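Local coordinates for cellulose-binding protein (PDB 2YHG) that is of unproven activity but is associated with carbohydrate metabolism and, through its nucleoside hydrolase-like domain, may hydrolyse glycosidic bonds, at residues Val79-Tyr90 against Phe100-Asn110; Ala247-Gly255 against Gly265-Ser273. All coordinates share one frame; numbering follows the deposited sequence. Where two conformers were deposited one is given.

Contact 1: Val79-Tyr90 against Phe100-Asn110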
loop_
_atom_site.group_PDB
_atom_site.type_symbol
_atom_site.label_atom_id
_atom_site.label_comp_id
_atom_site.label_asym_id
_atom_site.label_seq_id
_atom_site.Cartn_x
_atom_site.Cartn_y
_atom_site.Cartn_z
ATOM N N VAL A 79 -1.529 10.692 16.909
ATOM C CA VAL A 79 -2.486 10.714 15.830
ATOM C C VAL A 79 -3.413 11.934 15.956
ATOM O O VAL A 79 -3.706 12.586 14.956
ATOM C CB VAL A 79 -3.260 9.408 15.716
ATOM C CG1 VAL A 79 -4.410 9.516 14.702
ATOM C CG2 VAL A 79 -2.321 8.262 15.350
ATOM N N ASP A 80 -3.825 12.267 17.177
ATOM C CA ASP A 80 -4.696 13.420 17.362
ATOM C C ASP A 80 -4.044 14.662 16.764
ATOM O O ASP A 80 -4.702 15.495 16.148
ATOM C CB ASP A 80 -4.908 13.677 18.863
ATOM C CG ASP A 80 -5.625 12.569 19.608
ATOM O OD1 ASP A 80 -6.212 11.647 19.006
ATOM O OD2 ASP A 80 -5.592 12.665 20.859
ATOM N N ARG A 81 -2.754 14.854 17.055
ATOM C CA ARG A 81 -2.009 16.018 16.610
ATOM C C ARG A 81 -1.930 16.075 15.085
ATOM O O ARG A 81 -2.116 17.124 14.458
ATOM C CB ARG A 81 -0.611 15.966 17.246
ATOM C CG ARG A 81 0.319 17.102 16.907
ATOM C CD ARG A 81 1.417 17.237 17.956
ATOM N NE ARG A 81 2.445 18.151 17.511
ATOM C CZ ARG A 81 3.383 17.827 16.643
ATOM N NH1 ARG A 81 3.472 16.582 16.186
ATOM N NH2 ARG A 81 4.237 18.758 16.242
ATOM N N ILE A 82 -1.668 14.938 14.460
ATOM C CA ILE A 82 -1.573 14.864 13.023
ATOM C C ILE A 82 -2.956 15.103 12.383
ATOM O O ILE A 82 -3.032 15.813 11.379
ATOM C CB ILE A 82 -0.927 13.544 12.585
ATOM C CG1 ILE A 82 0.557 13.519 12.977
ATOM C CG2 ILE A 82 -1.112 13.321 11.093
ATOM C CD1 ILE A 82 1.206 12.181 12.959
ATOM N N LEU A 83 -4.016 14.553 12.949
ATOM C CA LEU A 83 -5.360 14.793 12.433
ATOM C C LEU A 83 -5.813 16.232 12.616
ATOM O O LEU A 83 -6.546 16.747 11.774
ATOM C CB LEU A 83 -6.357 13.819 13.033
ATOM C CG LEU A 83 -6.225 12.358 12.594
ATOM C CD1 LEU A 83 -7.341 11.533 13.218
ATOM C CD2 LEU A 83 -6.245 12.224 11.089
ATOM N N ASN A 84 -5.318 16.925 13.643
ATOM C CA ASN A 84 -5.618 18.357 13.767
ATOM C C ASN A 84 -4.990 19.111 12.607
ATOM O O ASN A 84 -5.615 19.988 12.009
ATOM C CB ASN A 84 -5.109 18.870 15.111
ATOM C CG ASN A 84 -5.413 20.304 15.336
ATOM O OD1 ASN A 84 -6.568 20.725 15.294
ATOM N ND2 ASN A 84 -4.371 21.093 15.509
ATOM N N ALA A 85 -3.758 18.768 12.244
ATOM C CA ALA A 85 -3.112 19.348 11.064
ATOM C C ALA A 85 -3.874 19.003 9.791
ATOM O O ALA A 85 -4.072 19.859 8.916
ATOM C CB ALA A 85 -1.657 18.897 10.954
ATOM N N TYR A 86 -4.327 17.756 9.674
ATOM C CA TYR A 86 -5.121 17.373 8.513
ATOM C C TYR A 86 -6.370 18.241 8.385
ATOM O O TYR A 86 -6.709 18.672 7.276
ATOM C CB TYR A 86 -5.504 15.902 8.565
ATOM C CG TYR A 86 -6.359 15.462 7.399
ATOM C CD1 TYR A 86 -5.790 15.115 6.193
ATOM C CD2 TYR A 86 -7.742 15.369 7.521
ATOM C CE1 TYR A 86 -6.575 14.664 5.128
ATOM C CE2 TYR A 86 -8.546 14.955 6.449
ATOM C CZ TYR A 86 -7.942 14.578 5.271
ATOM O OH TYR A 86 -8.682 14.081 4.235
ATOM N N SER A 87 -7.016 18.519 9.501
ATOM C CA SER A 87 -8.217 19.327 9.441
ATOM C C SER A 87 -7.918 20.732 8.902
ATOM O O SER A 87 -8.760 21.351 8.236
ATOM C CB SER A 87 -8.917 19.381 10.794
ATOM O OG SER A 87 -8.262 20.262 11.692
ATOM N N GLN A 88 -6.724 21.248 9.151
ATOM C CA GLN A 88 -6.336 22.541 8.599
ATOM C C GLN A 88 -6.020 22.483 7.104
ATOM O O GLN A 88 -6.264 23.450 6.393
ATOM C CB GLN A 88 -5.136 23.096 9.365
ATOM C CG GLN A 88 -5.417 23.341 10.834
ATOM C CD GLN A 88 -4.161 23.649 11.625
ATOM O OE1 GLN A 88 -3.385 24.531 11.245
ATOM N NE2 GLN A 88 -3.844 22.792 12.580
ATOM N N ALA A 89 -5.513 21.341 6.637
ATOM C CA ALA A 89 -5.147 21.141 5.228
ATOM C C ALA A 89 -6.346 20.727 4.364
ATOM O O ALA A 89 -6.348 20.911 3.149
ATOM C CB ALA A 89 -4.048 20.090 5.110
ATOM N N TYR A 90 -7.327 20.107 4.983
ATOM C CA TYR A 90 -8.442 19.479 4.278
ATOM C C TYR A 90 -9.209 20.418 3.328
ATOM O O TYR A 90 -9.529 20.009 2.222
ATOM C CB TYR A 90 -9.389 18.842 5.282
ATOM C CG TYR A 90 -10.679 18.332 4.688
ATOM C CD1 TYR A 90 -10.737 17.142 3.975
ATOM C CD2 TYR A 90 -11.842 19.072 4.801
ATOM C CE1 TYR A 90 -11.941 16.710 3.396
ATOM C CE2 TYR A 90 -13.015 18.668 4.206
ATOM C CZ TYR A 90 -13.062 17.507 3.490
ATOM O OH TYR A 90 -14.250 17.105 2.920
ATOM N N PHE A 100 -11.272 12.884 -0.573
ATOM C CA PHE A 100 -10.542 12.970 0.702
ATOM C C PHE A 100 -11.500 12.700 1.836
ATOM O O PHE A 100 -12.599 13.247 1.851
ATOM C CB PHE A 100 -9.854 14.341 0.871
ATOM C CG PHE A 100 -8.502 14.413 0.208
ATOM C CD1 PHE A 100 -7.392 13.813 0.803
ATOM C CD2 PHE A 100 -8.334 15.020 -1.023
ATOM C CE1 PHE A 100 -6.194 13.821 0.199
ATOM C CE2 PHE A 100 -7.076 15.092 -1.605
ATOM C CZ PHE A 100 -6.007 14.420 -1.019
ATOM N N PRO A 101 -11.097 11.885 2.803
ATOM C CA PRO A 101 -11.985 11.642 3.933
ATOM C C PRO A 101 -12.153 12.895 4.802
ATOM O O PRO A 101 -11.220 13.683 4.947
ATOM C CB PRO A 101 -11.258 10.531 4.708
ATOM C CG PRO A 101 -9.829 10.641 4.304
ATOM C CD PRO A 101 -9.832 11.125 2.891
ATOM N N THR A 102 -13.339 13.091 5.373
ATOM C CA THR A 102 -13.535 14.266 6.196
ATOM C C THR A 102 -12.727 14.143 7.490
ATOM O O THR A 102 -12.515 13.050 8.000
ATOM C CB THR A 102 -15.006 14.514 6.517
ATOM O OG1 THR A 102 -15.453 13.462 7.367
ATOM C CG2 THR A 102 -15.871 14.603 5.262
ATOM N N PRO A 103 -12.364 15.286 8.067
ATOM C CA PRO A 103 -11.743 15.261 9.373
ATOM C C PRO A 103 -12.583 14.560 10.416
ATOM O O PRO A 103 -12.047 13.751 11.195
ATOM C CB PRO A 103 -11.550 16.741 9.699
ATOM C CG PRO A 103 -11.355 17.394 8.360
ATOM C CD PRO A 103 -12.349 16.648 7.487
ATOM N N ALA A 104 -13.898 14.732 10.368
ATOM C CA ALA A 104 -14.750 14.079 11.327
ATOM C C ALA A 104 -14.704 12.552 11.168
ATOM O O ALA A 104 -14.736 11.818 12.154
ATOM C CB ALA A 104 -16.207 14.593 11.225
ATOM N N TYR A 105 -14.731 12.081 9.928
ATOM C CA TYR A 105 -14.642 10.651 9.701
ATOM C C TYR A 105 -13.321 10.083 10.240
ATOM O O TYR A 105 -13.303 9.059 10.921
ATOM C CB TYR A 105 -14.817 10.319 8.234
ATOM C CG TYR A 105 -14.544 8.866 7.956
ATOM C CD1 TYR A 105 -15.397 7.880 8.400
ATOM C CD2 TYR A 105 -13.351 8.487 7.360
ATOM C CE1 TYR A 105 -15.081 6.539 8.206
ATOM C CE2 TYR A 105 -13.033 7.154 7.146
ATOM C CZ TYR A 105 -13.879 6.191 7.591
ATOM O OH TYR A 105 -13.584 4.870 7.351
ATOM N N LEU A 106 -12.219 10.760 9.958
ATOM C CA LEU A 106 -10.927 10.275 10.438
ATOM C C LEU A 106 -10.866 10.263 11.949
ATOM O O LEU A 106 -10.354 9.316 12.534
ATOM C CB LEU A 106 -9.780 11.096 9.887
ATOM C CG LEU A 106 -9.558 10.963 8.391
ATOM C CD1 LEU A 106 -8.343 11.779 7.981
ATOM C CD2 LEU A 106 -9.413 9.527 7.916
ATOM N N ASP A 107 -11.444 11.272 12.591
ATOM C CA ASP A 107 -11.500 11.272 14.034
ATOM C C ASP A 107 -12.223 10.013 14.536
ATOM O O ASP A 107 -11.837 9.429 15.556
ATOM C CB ASP A 107 -12.251 12.499 14.550
ATOM C CG ASP A 107 -11.533 13.819 14.295
ATOM O OD1 ASP A 107 -10.311 13.826 14.050
ATOM O OD2 ASP A 107 -12.245 14.864 14.278
ATOM N N SER A 108 -13.290 9.603 13.841
ATOM C CA SER A 108 -14.087 8.474 14.276
ATOM C C SER A 108 -13.382 7.120 14.201
ATOM O O SER A 108 -13.798 6.190 14.846
ATOM C CB SER A 108 -15.404 8.413 13.495
ATOM O OG SER A 108 -15.272 7.839 12.221
ATOM N N ILE A 109 -12.335 7.039 13.387
ATOM C CA ILE A 109 -11.577 5.801 13.181
ATOM C C ILE A 109 -10.162 5.871 13.789
ATOM O O ILE A 109 -9.361 4.961 13.585
ATOM C CB ILE A 109 -11.534 5.388 11.700
ATOM C CG1 ILE A 109 -10.841 6.436 10.834
ATOM C CG2 ILE A 109 -12.938 5.097 11.207
ATOM C CD1 ILE A 109 -10.365 5.928 9.474
ATOM N N ASN A 110 -9.927 6.898 14.603
ATOM C CA ASN A 110 -8.704 7.099 15.369
ATOM C C ASN A 110 -8.928 6.497 16.735
ATOM O O ASN A 110 -9.538 7.136 17.620
ATOM C CB ASN A 110 -8.457 8.611 15.439
ATOM C CG ASN A 110 -7.391 9.003 16.430
ATOM O OD1 ASN A 110 -6.617 8.166 16.905
ATOM N ND2 ASN A 110 -7.357 10.290 16.774
HETATM O O HOH W 1 -14.335 15.164 1.192
#

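Contact 2: Ala247-Gly255 against Gly265-Ser273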
loop_
_atom_site.group_PDB
_atom_site.type_symbol
_atom_site.label_atom_id
_atom_site.label_comp_id
_atom_site.label_asym_id
_atom_site.label_seq_id
_atom_site.Cartn_x
_atom_site.Cartn_y
_atom_site.Cartn_z
ATOM N N ALA A 247 3.668 -0.275 3.454
ATOM C CA ALA A 247 2.430 -0.913 3.882
ATOM C C ALA A 247 1.171 -0.195 3.411
ATOM O O ALA A 247 0.086 -0.791 3.480
ATOM C CB ALA A 247 2.427 -1.068 5.387
ATOM N N PHE A 248 1.253 1.036 2.945
ATOM C CA PHE A 248 0.160 1.591 2.149
ATOM C C PHE A 248 0.519 1.867 0.711
ATOM O O PHE A 248 -0.388 1.867 -0.127
ATOM C CB PHE A 248 -0.526 2.834 2.773
ATOM C CG PHE A 248 0.383 3.969 3.060
ATOM C CD1 PHE A 248 1.070 4.035 4.265
ATOM C CD2 PHE A 248 0.498 5.045 2.181
ATOM C CE1 PHE A 248 1.887 5.110 4.559
ATOM C CE2 PHE A 248 1.360 6.089 2.450
ATOM C CZ PHE A 248 2.030 6.125 3.664
ATOM N N LEU A 249 1.776 2.040 0.349
ATOM C CA LEU A 249 2.080 2.217 -1.065
ATOM C C LEU A 249 1.697 0.967 -1.848
ATOM O O LEU A 249 1.398 1.070 -3.053
ATOM C CB LEU A 249 3.557 2.546 -1.304
ATOM C CG LEU A 249 4.063 3.825 -0.662
ATOM C CD1 LEU A 249 5.499 4.076 -1.155
ATOM C CD2 LEU A 249 3.143 5.007 -0.963
ATOM N N HIS A 250 1.686 -0.200 -1.225
ATOM C CA HIS A 250 1.259 -1.443 -1.881
ATOM C C HIS A 250 -0.125 -1.276 -2.522
ATOM O O HIS A 250 -0.368 -1.881 -3.579
ATOM C CB HIS A 250 1.259 -2.542 -0.814
ATOM C CG HIS A 250 1.029 -3.902 -1.364
ATOM N ND1 HIS A 250 1.763 -4.408 -2.401
ATOM C CD2 HIS A 250 0.142 -4.853 -0.974
ATOM C CE1 HIS A 250 1.299 -5.618 -2.651
ATOM N NE2 HIS A 250 0.331 -5.929 -1.795
ATOM N N MET A 251 -1.007 -0.512 -1.889
ATOM C CA MET A 251 -2.379 -0.338 -2.291
ATOM C C MET A 251 -2.659 1.012 -2.949
ATOM O O MET A 251 -3.821 1.374 -3.120
ATOM C CB MET A 251 -3.335 -0.571 -1.121
ATOM C CG MET A 251 -3.025 -1.796 -0.275
ATOM S SD MET A 251 -1.928 -1.292 1.104
ATOM C CE MET A 251 -1.771 -2.777 2.047
ATOM N N ALA A 252 -1.633 1.756 -3.324
ATOM C CA ALA A 252 -1.790 3.116 -3.802
ATOM C C ALA A 252 -2.308 3.211 -5.227
ATOM O O ALA A 252 -2.736 4.301 -5.618
ATOM C CB ALA A 252 -0.471 3.851 -3.703
ATOM N N ASN A 253 -2.119 2.169 -6.045
ATOM C CA ASN A 253 -2.249 2.277 -7.473
ATOM C C ASN A 253 -2.999 1.101 -8.067
ATOM O O ASN A 253 -2.404 0.165 -8.606
ATOM C CB ASN A 253 -0.876 2.332 -8.142
ATOM C CG ASN A 253 -0.051 3.494 -7.710
ATOM O OD1 ASN A 253 -0.309 4.629 -8.090
ATOM N ND2 ASN A 253 1.009 3.226 -6.974
ATOM N N PRO A 254 -4.346 1.125 -8.026
ATOM C CA PRO A 254 -5.093 -0.009 -8.556
ATOM C C PRO A 254 -4.818 -0.325 -10.019
ATOM O O PRO A 254 -4.918 -1.478 -10.420
ATOM C CB PRO A 254 -6.558 0.378 -8.306
ATOM C CG PRO A 254 -6.498 1.374 -7.160
ATOM C CD PRO A 254 -5.218 2.102 -7.355
ATOM N N GLY A 255 -4.451 0.668 -10.823
ATOM C CA GLY A 255 -4.120 0.421 -12.212
ATOM C C GLY A 255 -2.755 -0.199 -12.421
ATOM O O GLY A 255 -2.491 -0.741 -13.507
ATOM N N GLY A 265 4.152 -6.838 -8.113
ATOM C CA GLY A 265 5.046 -5.694 -8.014
ATOM C C GLY A 265 4.301 -4.377 -8.100
ATOM O O GLY A 265 3.231 -4.272 -8.706
ATOM N N GLY A 266 4.859 -3.369 -7.438
ATOM C CA GLY A 266 4.241 -2.071 -7.325
ATOM C C GLY A 266 4.943 -1.302 -6.243
ATOM O O GLY A 266 6.026 -1.674 -5.810
ATOM N N TRP A 267 4.370 -0.183 -5.835
ATOM C CA TRP A 267 5.070 0.727 -4.941
ATOM C C TRP A 267 5.292 0.178 -3.538
ATOM O O TRP A 267 6.085 0.761 -2.789
ATOM C CB TRP A 267 4.348 2.049 -4.868
ATOM C CG TRP A 267 4.336 2.942 -6.052
ATOM C CD1 TRP A 267 4.760 2.681 -7.321
ATOM C CD2 TRP A 267 3.876 4.290 -6.031
ATOM N NE1 TRP A 267 4.606 3.817 -8.098
ATOM C CE2 TRP A 267 4.076 4.817 -7.317
ATOM C CE3 TRP A 267 3.339 5.111 -5.034
ATOM C CZ2 TRP A 267 3.759 6.128 -7.648
ATOM C CZ3 TRP A 267 3.041 6.417 -5.356
ATOM C CH2 TRP A 267 3.264 6.926 -6.652
ATOM N N GLY A 268 4.618 -0.902 -3.158
ATOM C CA GLY A 268 4.920 -1.585 -1.913
ATOM C C GLY A 268 5.859 -2.768 -2.046
ATOM O O GLY A 268 6.088 -3.486 -1.062
ATOM N N GLY A 269 6.408 -2.976 -3.234
ATOM C CA GLY A 269 7.298 -4.088 -3.499
ATOM C C GLY A 269 6.641 -5.255 -4.192
ATOM O O GLY A 269 5.443 -5.249 -4.525
ATOM N N ARG A 270 7.454 -6.281 -4.417
ATOM C CA ARG A 270 7.069 -7.491 -5.163
ATOM C C ARG A 270 7.402 -8.707 -4.308
ATOM O O ARG A 270 8.498 -8.777 -3.756
ATOM C CB ARG A 270 7.828 -7.552 -6.498
ATOM C CG ARG A 270 7.352 -8.657 -7.384
ATOM C CD ARG A 270 7.962 -8.582 -8.775
ATOM N NE ARG A 270 9.443 -8.560 -8.759
ATOM C CZ ARG A 270 10.211 -9.630 -8.561
ATOM N NH1 ARG A 270 9.666 -10.816 -8.425
ATOM N NH2 ARG A 270 11.523 -9.499 -8.488
ATOM N N PHE A 271 6.461 -9.635 -4.222
ATOM C CA PHE A 271 6.555 -10.765 -3.293
ATOM C C PHE A 271 6.337 -12.057 -4.074
ATOM O O PHE A 271 5.218 -12.510 -4.230
ATOM C CB PHE A 271 5.534 -10.603 -2.178
ATOM C CG PHE A 271 5.656 -9.252 -1.508
ATOM C CD1 PHE A 271 6.614 -9.026 -0.532
ATOM C CD2 PHE A 271 4.865 -8.190 -1.871
ATOM C CE1 PHE A 271 6.778 -7.798 0.037
ATOM C CE2 PHE A 271 5.018 -6.949 -1.290
ATOM C CZ PHE A 271 6.005 -6.754 -0.363
ATOM N N PRO A 272 7.414 -12.624 -4.641
ATOM C CA PRO A 272 7.233 -13.699 -5.621
ATOM C C PRO A 272 6.903 -15.048 -5.006
ATOM O O PRO A 272 6.491 -15.949 -5.736
ATOM C CB PRO A 272 8.573 -13.728 -6.347
ATOM C CG PRO A 272 9.541 -13.195 -5.365
ATOM C CD PRO A 272 8.796 -12.113 -4.637
ATOM N N SER A 273 7.160 -15.238 -3.707
ATOM C CA SER A 273 6.966 -16.523 -3.062
ATOM C C SER A 273 6.839 -16.336 -1.597
ATOM O O SER A 273 7.237 -15.300 -1.037
ATOM C CB SER A 273 8.137 -17.464 -3.346
ATOM O OG SER A 273 9.331 -16.937 -2.802
HETATM O O HOH W 2 1.442 0.393 -5.962
HETATM O O HOH W 3 3.374 -3.189 -4.396
#

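Contact 1: Val79-Tyr90 against Phe100-Asn110
Tyr86 and Tyr90 both reach Phe100-Pro103 by swinging CG trans to the main-chain nitrogen (chi1 179° and 172°), which sends the two rings across the gap one helical turn apart. Leu106 CD1 sits over one face of the Tyr86 ring, offset toward its rim and 3.8 Å from the centroid. Tyr86 OH donates to Pro101 O over 2.7 Å, meeting a lone pair of that oxygen in the carbonyl plane, so one face and the hydroxyl of the phenol are both engaged. Pro103 CD stands almost centrally over the Tyr90 face, 3.6 Å from its centroid, while Phe100 O lies at the ring edge. A water joins that oxygen to Tyr90 OH. Leu83 CD2 meets Leu106 CD1 at 3.8 Å. Beyond it, Asn110 ND2 donates to Asp80 OD1 (2.9 Å), nearly along the C-O bond; the same oxygen is also hydrogen-bonded to Thr76 OG1. Thr102 OG1 N-caps helix 103-108 by accepting from Tyr105 N. The axes of helical segments 79-90 and 103-108 come within 10.0 Å, their N-to-C directions 166° apart, as the antiparallel helical part of a beta-alpha-beta crossover joining strand 58-64 to its parallel neighbour 110-112.

Contact 2: Ala247-Gly255 against Gly265-Ser273
The indole of Trp267 carries Asn253 ND2 over the centre of one face, 3.2 Å from Trp267 CD2, and has Leu249 CD2 near its plane at the edge; Trp307 also meets this indole, with planes at about 40°. The Asn253 amide stands steeply on the ring, the planes 74° apart, so its nitrogen rather than its flat side meets the pi system. A second flat pair is an offset edge-to-face stack: the edge of Phe271 is directed toward the face of His250, with centroids 5.8 Å apart and planes at 84°. Both pairs bracket two packed type I beta turns, Leu249-Ala252 and Gly266-Gly269, in the nucleoside hydrolase-like domain. The turns approach closely at Gly268, where the absence of a side chain lets Gly268 CA lie against His250 CB and 3.7 Å from His250 CA.

Two waters bridge the turns, each through three bonds. The first donates to Leu249 O and accepts from Asn253 ND2 and Trp267 N, each at 3.0 Å, which helps fix the amide above the indole. The second accepts from Gly268 N, donates to Gly269 O and lies in the plane of the His250 ring, 2.8 Å from His250 ND1. On the far side of the imidazole, NE2 is hydrogen-bonded to Pro259 O, so both ring nitrogens have partners and the ring's rotation is constrained. Trp267 NE1 is likewise engaged, with Tyr429 OH.

Gly266 belongs to a magnesium site with Ser303, and Asn253 OD1 is hydrogen-bonded to the nitrogen of a bound buffer molecule, probably from the crystallisation liquor. The main-chain oxygen of Trp267 is buried without a polar partner in the model; the methylene carbon Leu249 CB lies 3.4 Å from this atom, Trp267 O.

Contact 1 closes before contact 2 opens, so the two follow in series along the chain, with centres 25 Å apart and nearest atoms about 11 Å apart. Both lie in the nucleoside hydrolase-like domain and pack about its six-stranded parallel sheet. Contact 1 flanks outermost strand 110-112 and its neighbour 58-64, whereas contact 2 meets residues of strands 146-150, 180-185 and 203-207. Helix 42-52 touches both: Leu51 meets Ile82 and Leu106, and Ser46, Arg49 and Gln50 meet Phe248. Contact 1 thus packs peripheral helices, while contact 2 orders buried loops where this domain meets strand 427-436 of the C-terminal mixed sheet, through Trp267 with Tyr429 and a backbone bond of Gly255 with Arg431.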